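Local structure of mitochondrial enolase superfamily member 1 (4A35) at residues E364-L369 with P410-S416; D48-C53 with D125-Q130; L120-W124 with C331-N337. The protein catalyses the magnesium-dependent dehydration of L-fuconate to 2-keto-3-deoxy-L-fuconate, a step in the breakdown of L-fucose. All blocks are in the same frame, centred on the assembly; numbering follows the deposited sequence.

Interaction 1 of 3, residues E364-L369 with P410-S416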
loop_
_atom_site.group_PDB
_atom_site.type_symbol
_atom_site.label_atom_id
_atom_site.label_comp_id
_atom_site.label_asym_id
_atom_site.label_seq_id
_atom_site.Cartn_x
_atom_site.Cartn_y
_atom_site.Cartn_z
ATOM N N GLU A 364 -21.631 3.943 10.649
ATOM C CA GLU A 364 -22.807 3.644 9.837
ATOM C C GLU A 364 -22.595 2.370 8.976
ATOM O O GLU A 364 -23.522 1.571 8.866
ATOM C CB GLU A 364 -23.125 4.834 8.908
ATOM C CG GLU A 364 -23.891 5.989 9.575
ATOM C CD GLU A 364 -23.211 6.726 10.725
ATOM O OE1 GLU A 364 -21.958 6.790 10.753
ATOM O OE2 GLU A 364 -23.944 7.374 11.510
ATOM N N LEU A 365 -21.382 2.147 8.475
ATOM C CA LEU A 365 -21.137 0.957 7.591
ATOM C C LEU A 365 -20.721 -0.255 8.379
ATOM O O LEU A 365 -21.307 -1.305 8.218
ATOM C CB LEU A 365 -20.029 1.244 6.531
ATOM C CG LEU A 365 -20.449 2.034 5.293
ATOM C CD1 LEU A 365 -21.007 3.437 5.684
ATOM C CD2 LEU A 365 -19.266 2.155 4.286
ATOM N N VAL A 366 -19.687 -0.117 9.205
ATOM C CA VAL A 366 -19.074 -1.262 9.854
ATOM C C VAL A 366 -20.055 -2.015 10.810
ATOM O O VAL A 366 -19.923 -3.220 10.948
ATOM C CB VAL A 366 -17.744 -0.912 10.502
ATOM C CG1 VAL A 366 -17.900 -0.424 11.943
ATOM C CG2 VAL A 366 -16.774 -2.103 10.379
ATOM N N GLN A 367 -21.035 -1.318 11.382
ATOM C CA GLN A 367 -22.060 -1.961 12.262
ATOM C C GLN A 367 -22.758 -3.143 11.481
ATOM O O GLN A 367 -23.046 -4.167 12.074
ATOM C CB GLN A 367 -23.104 -0.898 12.727
ATOM C CG GLN A 367 -23.924 -0.304 11.580
ATOM C CD GLN A 367 -24.990 0.675 12.062
ATOM O OE1 GLN A 367 -25.459 0.610 13.225
ATOM N NE2 GLN A 367 -25.307 1.643 11.215
ATOM N N HIS A 368 -23.003 -2.987 10.136
ATOM C CA HIS A 368 -23.631 -4.056 9.354
ATOM C C HIS A 368 -22.741 -5.288 9.334
ATOM O O HIS A 368 -23.232 -6.407 9.400
ATOM C CB HIS A 368 -23.863 -3.578 7.884
ATOM C CG HIS A 368 -24.934 -2.542 7.717
ATOM N ND1 HIS A 368 -26.242 -2.905 7.402
ATOM C CD2 HIS A 368 -24.854 -1.199 7.794
ATOM C CE1 HIS A 368 -26.914 -1.769 7.337
ATOM N NE2 HIS A 368 -26.115 -0.710 7.543
ATOM N N LEU A 369 -21.438 -5.072 9.171
ATOM C CA LEU A 369 -20.503 -6.189 9.031
ATOM C C LEU A 369 -20.394 -6.993 10.354
ATOM O O LEU A 369 -20.347 -8.231 10.332
ATOM C CB LEU A 369 -19.124 -5.690 8.561
ATOM C CG LEU A 369 -19.097 -4.961 7.200
ATOM C CD1 LEU A 369 -17.661 -4.369 6.907
ATOM C CD2 LEU A 369 -19.540 -5.845 6.087
ATOM N N PRO A 410 -29.568 -1.500 11.947
ATOM C CA PRO A 410 -30.293 -0.624 10.992
ATOM C C PRO A 410 -31.557 -1.283 10.429
ATOM O O PRO A 410 -31.560 -2.479 10.123
ATOM C CB PRO A 410 -29.261 -0.380 9.882
ATOM C CG PRO A 410 -27.926 -0.469 10.597
ATOM C CD PRO A 410 -28.125 -1.595 11.619
ATOM N N LYS A 411 -32.637 -0.518 10.324
ATOM C CA LYS A 411 -33.917 -1.040 9.849
ATOM C C LYS A 411 -34.173 -0.766 8.378
ATOM O O LYS A 411 -34.980 -1.471 7.748
ATOM C CB LYS A 411 -35.075 -0.442 10.680
ATOM C CG LYS A 411 -35.093 -0.952 12.126
ATOM C CD LYS A 411 -35.697 0.077 13.078
ATOM C CE LYS A 411 -36.212 -0.555 14.342
ATOM N NZ LYS A 411 -36.998 0.416 15.146
ATOM N N ASP A 412 -33.547 0.282 7.841
ATOM C CA ASP A 412 -33.835 0.705 6.475
ATOM C C ASP A 412 -33.040 -0.042 5.435
ATOM O O ASP A 412 -31.906 -0.440 5.709
ATOM C CB ASP A 412 -33.599 2.212 6.314
ATOM C CG ASP A 412 -34.490 3.059 7.239
ATOM O OD1 ASP A 412 -35.713 3.078 7.025
ATOM O OD2 ASP A 412 -33.963 3.610 8.232
ATOM N N PRO A 413 -33.576 -0.199 4.201
ATOM C CA PRO A 413 -32.755 -0.823 3.138
ATOM C C PRO A 413 -31.432 -0.050 2.866
ATOM O O PRO A 413 -31.385 1.202 2.966
ATOM C CB PRO A 413 -33.674 -0.763 1.903
ATOM C CG PRO A 413 -35.096 -0.695 2.481
ATOM C CD PRO A 413 -34.938 0.158 3.714
ATOM N N GLY A 414 -30.387 -0.788 2.506
ATOM C CA GLY A 414 -29.096 -0.188 2.146
ATOM C C GLY A 414 -27.974 -0.382 3.145
ATOM O O GLY A 414 -28.112 -1.143 4.123
ATOM N N TYR A 415 -26.812 0.270 2.853
ATOM C CA TYR A 415 -25.595 0.092 3.657
ATOM C C TYR A 415 -25.397 1.291 4.644
ATOM O O TYR A 415 -24.318 1.439 5.226
ATOM C CB TYR A 415 -24.410 -0.049 2.677
ATOM C CG TYR A 415 -23.138 -0.657 3.224
ATOM C CD1 TYR A 415 -23.111 -1.268 4.488
ATOM C CD2 TYR A 415 -21.966 -0.644 2.478
ATOM C CE1 TYR A 415 -21.929 -1.758 5.023
ATOM C CE2 TYR A 415 -20.785 -1.192 2.980
ATOM C CZ TYR A 415 -20.758 -1.678 4.287
ATOM O OH TYR A 415 -19.623 -2.256 4.790
ATOM N N SER A 416 -26.457 2.162 4.801
ATOM C CA SER A 416 -26.384 3.386 5.665
ATOM C C SER A 416 -25.268 4.348 5.183
ATOM O O SER A 416 -24.750 5.146 5.984
ATOM C CB SER A 416 -26.104 3.042 7.132
ATOM O OG SER A 416 -27.003 2.062 7.607
HETATM O O HOH W 1 -27.552 3.231 10.052
#
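The imidazole of His368 lies between Tyr415 and Pro410: the CA of Tyr415 stands over one face, the CD of Pro410 over the opposite one, and the OG of Ser416 meets the ring at its edge. The phenol of Tyr415 turns its own edge toward the histidine in an offset edge-to-face pair, with the planes at 73° and CD1 of Tyr415 3.7 Å from CD2 of His368. One face of the phenol is taken by Leu365, whose CG sits 3.9 Å from the ring centroid in a CH-pi contact, almost on the ring normal. With CG anti to the backbone N (chi1 -162°), the ring of Tyr415 is brought against Leu365, its OH 3.6 Å from CD1 of Leu369. Replacing Tyr415 by alanine is likely to leave CB and CG of Leu365 without their aromatic partner, remove the edge turned toward His368 and open a gap beside Leu369. The amide of Gln367 rests against Pro410, NE2 of Gln367 lying 3.4 Å from CG of Pro410, while the same NE2 donates to the carbonyl O of Glu364 within its helix. A water accepts a weak bond from Gln367 NE2 and lies 2.8 Å from Ser416 OG in an ordinary one. Helix 362-377 of the barrel domain is thus fastened to the loop after strand 406-408. His368 NE2 and Ser416 OG are 2.9 Å apart in a nearly straight bond (175°), and ND1 bonds to Trp136 N; with both ring nitrogens engaged, the imidazole is fixed in rotation and its buried polar atoms are satisfied.

Interaction 2 of 3, residues D48-C53 with D125-Q130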
loop_
_atom_site.group_PDB
_atom_site.type_symbol
_atom_site.label_atom_id
_atom_site.label_comp_id
_atom_site.label_asym_id
_atom_site.label_seq_id
_atom_site.Cartn_x
_atom_site.Cartn_y
_atom_site.Cartn_z
ATOM N N ASP A 48 -36.590 3.768 -10.675
ATOM C CA ASP A 48 -37.179 3.443 -9.371
ATOM C C ASP A 48 -36.723 4.430 -8.291
ATOM O O ASP A 48 -37.109 4.284 -7.140
ATOM C CB ASP A 48 -36.828 1.995 -8.952
ATOM C CG ASP A 48 -35.345 1.637 -8.920
ATOM O OD1 ASP A 48 -34.499 2.549 -9.084
ATOM O OD2 ASP A 48 -35.030 0.449 -8.740
ATOM N N GLY A 49 -35.884 5.390 -8.669
ATOM C CA GLY A 49 -35.277 6.372 -7.764
ATOM C C GLY A 49 -34.283 5.797 -6.756
ATOM O O GLY A 49 -33.829 6.518 -5.860
ATOM N N ILE A 50 -33.889 4.514 -6.908
ATOM C CA ILE A 50 -32.947 3.890 -5.947
ATOM C C ILE A 50 -31.529 4.155 -6.433
ATOM O O ILE A 50 -31.200 3.820 -7.573
ATOM C CB ILE A 50 -33.199 2.365 -5.705
ATOM C CG1 ILE A 50 -34.660 2.014 -5.272
ATOM C CG2 ILE A 50 -32.108 1.739 -4.812
ATOM C CD1 ILE A 50 -35.116 2.418 -3.875
ATOM N N LYS A 51 -30.704 4.741 -5.569
ATOM C CA LYS A 51 -29.304 5.056 -5.888
ATOM C C LYS A 51 -28.380 4.349 -4.946
ATOM O O LYS A 51 -28.747 4.082 -3.797
ATOM C CB LYS A 51 -29.062 6.568 -5.831
ATOM C CG LYS A 51 -29.921 7.339 -6.826
ATOM C CD LYS A 51 -29.723 8.832 -6.704
ATOM C CE LYS A 51 -30.740 9.537 -7.567
ATOM N NZ LYS A 51 -30.428 10.974 -7.722
ATOM N N GLY A 52 -27.214 3.988 -5.459
ATOM C CA GLY A 52 -26.167 3.395 -4.658
ATOM C C GLY A 52 -25.220 4.483 -4.187
ATOM O O GLY A 52 -24.666 5.232 -4.999
ATOM N N CYS A 53 -25.065 4.609 -2.860
ATOM C CA CYS A 53 -24.149 5.576 -2.274
ATOM C C CYS A 53 -22.945 4.858 -1.657
ATOM O O CYS A 53 -23.089 3.815 -1.025
ATOM C CB CYS A 53 -24.873 6.443 -1.255
ATOM S SG CYS A 53 -26.396 7.200 -1.893
ATOM N N ASP A 125 -24.648 -0.893 -1.403
ATOM C CA ASP A 125 -25.790 -0.045 -0.981
ATOM C C ASP A 125 -26.946 -0.188 -1.959
ATOM O O ASP A 125 -28.080 -0.500 -1.549
ATOM C CB ASP A 125 -25.362 1.426 -0.857
ATOM C CG ASP A 125 -26.498 2.340 -0.378
ATOM O OD1 ASP A 125 -27.077 2.061 0.727
ATOM O OD2 ASP A 125 -26.768 3.354 -1.065
ATOM N N LEU A 126 -26.632 -0.094 -3.253
ATOM C CA LEU A 126 -27.623 -0.223 -4.307
ATOM C C LEU A 126 -28.314 -1.595 -4.285
ATOM O O LEU A 126 -29.558 -1.673 -4.331
ATOM C CB LEU A 126 -26.928 0.015 -5.655
ATOM C CG LEU A 126 -27.795 -0.132 -6.914
ATOM C CD1 LEU A 126 -29.053 0.794 -6.874
ATOM C CD2 LEU A 126 -26.941 0.141 -8.173
ATOM N N TRP A 127 -27.530 -2.661 -4.213
ATOM C CA TRP A 127 -28.043 -4.027 -4.194
ATOM C C TRP A 127 -28.982 -4.219 -2.981
ATOM O O TRP A 127 -30.130 -4.665 -3.146
ATOM C CB TRP A 127 -26.839 -5.024 -4.149
ATOM C CG TRP A 127 -27.224 -6.474 -4.182
ATOM C CD1 TRP A 127 -28.428 -7.000 -4.558
ATOM C CD2 TRP A 127 -26.393 -7.590 -3.827
ATOM N NE1 TRP A 127 -28.405 -8.366 -4.448
ATOM C CE2 TRP A 127 -27.146 -8.761 -4.072
ATOM C CE3 TRP A 127 -25.041 -7.720 -3.467
ATOM C CZ2 TRP A 127 -26.636 -10.046 -3.824
ATOM C CZ3 TRP A 127 -24.527 -8.995 -3.262
ATOM C CH2 TRP A 127 -25.313 -10.138 -3.461
ATOM N N ALA A 128 -28.517 -3.836 -1.776
ATOM C CA ALA A 128 -29.317 -4.001 -0.537
ATOM C C ALA A 128 -30.615 -3.185 -0.634
ATOM O O ALA A 128 -31.686 -3.703 -0.342
ATOM C CB ALA A 128 -28.504 -3.586 0.681
ATOM N N LYS A 129 -30.542 -1.974 -1.176
ATOM C CA LYS A 129 -31.758 -1.160 -1.369
ATOM C C LYS A 129 -32.729 -1.801 -2.373
ATOM O O LYS A 129 -33.942 -1.794 -2.110
ATOM C CB LYS A 129 -31.414 0.268 -1.843
ATOM C CG LYS A 129 -30.792 1.179 -0.771
ATOM C CD LYS A 129 -30.335 2.501 -1.421
ATOM C CE LYS A 129 -30.015 3.527 -0.341
ATOM N NZ LYS A 129 -29.237 4.682 -0.897
ATOM N N GLN A 130 -32.224 -2.323 -3.528
ATOM C CA GLN A 130 -33.129 -2.958 -4.510
ATOM C C GLN A 130 -33.799 -4.216 -3.906
ATOM O O GLN A 130 -34.945 -4.536 -4.265
ATOM C CB GLN A 130 -32.411 -3.319 -5.803
ATOM C CG GLN A 130 -31.998 -2.108 -6.641
ATOM C CD GLN A 130 -31.691 -2.526 -8.058
ATOM O OE1 GLN A 130 -31.575 -3.717 -8.367
ATOM N NE2 GLN A 130 -31.548 -1.563 -8.959
HETATM O O HOH W 2 -31.985 1.422 -9.138
HETATM O O HOH W 3 -31.330 5.677 -2.873
#
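Lys129 reaches across Ile50 and Lys51 with its chain extended beyond CG, and its two ends do different work. Near the root, the CG2 methyl of Ile50 presses on CB of Lys129 at 3.4 Å, tighter than ordinary van der Waals contact, and the same methyl meets CD1 of Leu126, 3.8 Å away, the side chains slanting across one another. At the far end Lys129 NZ donates to Lys51 O (3.0 Å) and forms a salt bridge with OD2 of Asp125, one turn back on the helix; Glu418 is a second acidic partner of NZ. That Asp125 oxygen is gripped twice: Lys129 NZ comes on its syn side, while Cys53 N donates to Asp125 OD2 at 2.8 Å, on the anti side. Asp125 CG stands anti to the backbone N (chi1 -178°), directing OD2 to the strand. In this way helix 110-131 is fixed against edge strand 52-58 of the three-stranded antiparallel sheet in the N-terminal capping domain of the enolase superfamily. Gly52 CA lies 3.6 Å from Leu126 CB, and the absence of a side chain at Gly52 lets the helix come this near. At the turn before the strand, Asp48 OD1 accepts from Ile50 N in an Asx turn, while a water links that oxygen and Ile50 O to NE2 of Gln130. Asp48 OD2 also pairs with Arg4, whose carbonyl O accepts from Gln130 NE2.

Interaction 3 of 3, residues L120-W124 with C331-N337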
loop_
_atom_site.group_PDB
_atom_site.type_symbol
_atom_site.label_atom_id
_atom_site.label_comp_id
_atom_site.label_asym_id
_atom_site.label_seq_id
_atom_site.Cartn_x
_atom_site.Cartn_y
_atom_site.Cartn_z
ATOM N N LEU A 120 -17.194 -0.102 -4.589
ATOM C CA LEU A 120 -17.867 -1.343 -4.119
ATOM C C LEU A 120 -18.928 -1.053 -3.022
ATOM O O LEU A 120 -20.013 -1.685 -3.045
ATOM C CB LEU A 120 -16.816 -2.343 -3.621
ATOM C CG LEU A 120 -16.018 -3.088 -4.709
ATOM C CD1 LEU A 120 -14.886 -3.964 -4.100
ATOM C CD2 LEU A 120 -16.939 -3.994 -5.551
ATOM N N ASN A 121 -18.672 -0.085 -2.094
ATOM C CA ASN A 121 -19.650 0.315 -1.079
ATOM C C ASN A 121 -20.934 0.808 -1.736
ATOM O O ASN A 121 -21.999 0.500 -1.243
ATOM C CB ASN A 121 -19.106 1.394 -0.098
ATOM C CG ASN A 121 -18.084 0.809 0.893
ATOM O OD1 ASN A 121 -18.022 -0.409 1.095
ATOM N ND2 ASN A 121 -17.287 1.651 1.562
ATOM N N ALA A 122 -20.822 1.622 -2.839
ATOM C CA ALA A 122 -21.985 2.130 -3.554
ATOM C C ALA A 122 -22.775 0.951 -4.220
ATOM O O ALA A 122 -24.006 0.928 -4.204
ATOM C CB ALA A 122 -21.539 3.185 -4.589
ATOM N N VAL A 123 -22.071 -0.079 -4.705
ATOM C CA VAL A 123 -22.763 -1.221 -5.328
ATOM C C VAL A 123 -23.521 -2.044 -4.251
ATOM O O VAL A 123 -24.671 -2.419 -4.468
ATOM C CB VAL A 123 -21.760 -2.100 -6.148
ATOM C CG1 VAL A 123 -22.431 -3.367 -6.673
ATOM C CG2 VAL A 123 -21.153 -1.305 -7.326
ATOM N N TRP A 124 -22.881 -2.298 -3.081
ATOM C CA TRP A 124 -23.545 -3.032 -1.956
ATOM C C TRP A 124 -24.767 -2.234 -1.477
ATOM O O TRP A 124 -25.826 -2.815 -1.252
ATOM C CB TRP A 124 -22.560 -3.268 -0.812
ATOM C CG TRP A 124 -21.679 -4.452 -1.085
ATOM C CD1 TRP A 124 -20.419 -4.443 -1.627
ATOM C CD2 TRP A 124 -22.037 -5.826 -0.919
ATOM N NE1 TRP A 124 -19.988 -5.732 -1.840
ATOM C CE2 TRP A 124 -20.920 -6.601 -1.316
ATOM C CE3 TRP A 124 -23.170 -6.479 -0.378
ATOM C CZ2 TRP A 124 -20.922 -8.000 -1.256
ATOM C CZ3 TRP A 124 -23.141 -7.870 -0.246
ATOM C CH2 TRP A 124 -22.028 -8.613 -0.683
ATOM N N CYS A 331 -13.873 0.727 5.129
ATOM C CA CYS A 331 -13.447 1.574 3.977
ATOM C C CYS A 331 -11.921 1.489 3.604
ATOM O O CYS A 331 -11.528 2.083 2.595
ATOM C CB CYS A 331 -13.860 3.021 4.241
ATOM S SG CYS A 331 -15.656 3.238 4.254
ATOM N N ARG A 332 -11.112 0.765 4.369
ATOM C CA ARG A 332 -9.695 0.523 4.118
ATOM C C ARG A 332 -9.549 -0.754 3.255
ATOM O O ARG A 332 -8.782 -0.789 2.311
ATOM C CB ARG A 332 -8.947 0.323 5.454
ATOM C CG ARG A 332 -7.401 0.012 5.254
ATOM C CD ARG A 332 -6.627 1.117 4.529
ATOM N NE ARG A 332 -6.760 2.397 5.241
ATOM C CZ ARG A 332 -6.054 3.490 4.965
ATOM N NH1 ARG A 332 -5.150 3.477 3.981
ATOM N NH2 ARG A 332 -6.225 4.600 5.689
ATOM N N LEU A 333 -10.275 -1.814 3.649
ATOM C CA LEU A 333 -10.277 -3.067 2.865
ATOM C C LEU A 333 -11.199 -2.911 1.650
ATOM O O LEU A 333 -11.926 -1.897 1.533
ATOM C CB LEU A 333 -10.779 -4.232 3.768
ATOM C CG LEU A 333 -9.860 -4.591 4.971
ATOM C CD1 LEU A 333 -10.506 -5.733 5.781
ATOM C CD2 LEU A 333 -8.447 -5.117 4.512
ATOM N N GLY A 334 -11.180 -3.916 0.788
ATOM C CA GLY A 334 -11.966 -3.937 -0.433
ATOM C C GLY A 334 -13.464 -4.151 -0.187
ATOM O O GLY A 334 -14.019 -5.177 -0.577
ATOM N N SER A 335 -14.109 -3.181 0.534
ATOM C CA SER A 335 -15.550 -3.105 0.821
ATOM C C SER A 335 -16.069 -4.392 1.548
ATOM O O SER A 335 -15.318 -5.073 2.238
ATOM C CB SER A 335 -16.306 -2.804 -0.479
ATOM O OG SER A 335 -17.720 -2.622 -0.328
ATOM N N VAL A 336 -17.338 -4.720 1.348
ATOM C CA VAL A 336 -17.963 -5.855 2.002
ATOM C C VAL A 336 -17.227 -7.156 1.584
ATOM O O VAL A 336 -16.913 -7.989 2.452
ATOM C CB VAL A 336 -19.498 -5.871 1.695
ATOM C CG1 VAL A 336 -20.161 -7.118 2.306
ATOM C CG2 VAL A 336 -20.151 -4.593 2.245
ATOM N N ASN A 337 -16.861 -7.271 0.294
ATOM C CA ASN A 337 -16.249 -8.511 -0.239
ATOM C C ASN A 337 -15.002 -8.915 0.542
ATOM O O ASN A 337 -14.939 -10.013 1.051
ATOM C CB ASN A 337 -15.903 -8.373 -1.712
ATOM C CG ASN A 337 -17.012 -7.735 -2.528
ATOM O OD1 ASN A 337 -17.302 -6.552 -2.381
ATOM N ND2 ASN A 337 -17.637 -8.488 -3.418
#
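Trp124 lays its indole against Val336 and points its N-H at Asn337. CB of Trp124 is 4.1 Å from CG2 of Val336; with CG anti to the carbonyl carbon, chi1 of -81° sets the ring against Val336. CG stays close to CG2 of Val336, and CD1 of Trp124 comes within 3.5 Å of the OG of Ser335. Over the five-membered ring of Trp124 stands CB of Val336, 3.4 Å from its centroid and 10° off the normal, a CH-pi contact, while CZ2 and CH2 farther out meet CG1. At the edge Trp124 NE1 donates to OD1 of Asn337 (2.9 Å), which lies near the ring plane, although the donor stands above the plane of the amide carbonyl. Asn337 ND2 bonds to Cys150 O, fixing the other end of that amide. Beside the indole, Ser335 OG donates to OD1 of Asn121 at 2.6 Å. CB of Leu120 and CB of Ser335 are 3.2 Å apart, tighter than usual, which shows how closely the backbones approach. The contact joins helix 110-131 of the N-terminal domain to the loop and first turn of helix 335-348 in the barrel domain; Phe89 of helix 89-97 stacks on Trp124, Leu365 and Leu369 of helix 362-377 pack nearby, and Asn121 ND2 bonds to Ile55 O of strand 52-58.

The three contacts form a compact group, their centres about 12 to 14 Å apart. Helix 110-131 links two of them: interaction 3 uses its middle, interaction 2 the turns that follow. Interaction 2 stays within the N-terminal domain, interaction 1 within the barrel domain, and interaction 3 bridges the two. Along the chain, interactions 2 and 3 interleave, and both close before interaction 1 opens; helices 335-348 and 362-377 are consecutive. The groups touch directly: Asp125 OD1 probably accepts from Tyr415 N at 2.8 Å, and Asn121 packs on Leu365 and Tyr415. Interaction 3 and these touches join the two domains, while interactions 1 and 2 hold together the parts on either side of that junction.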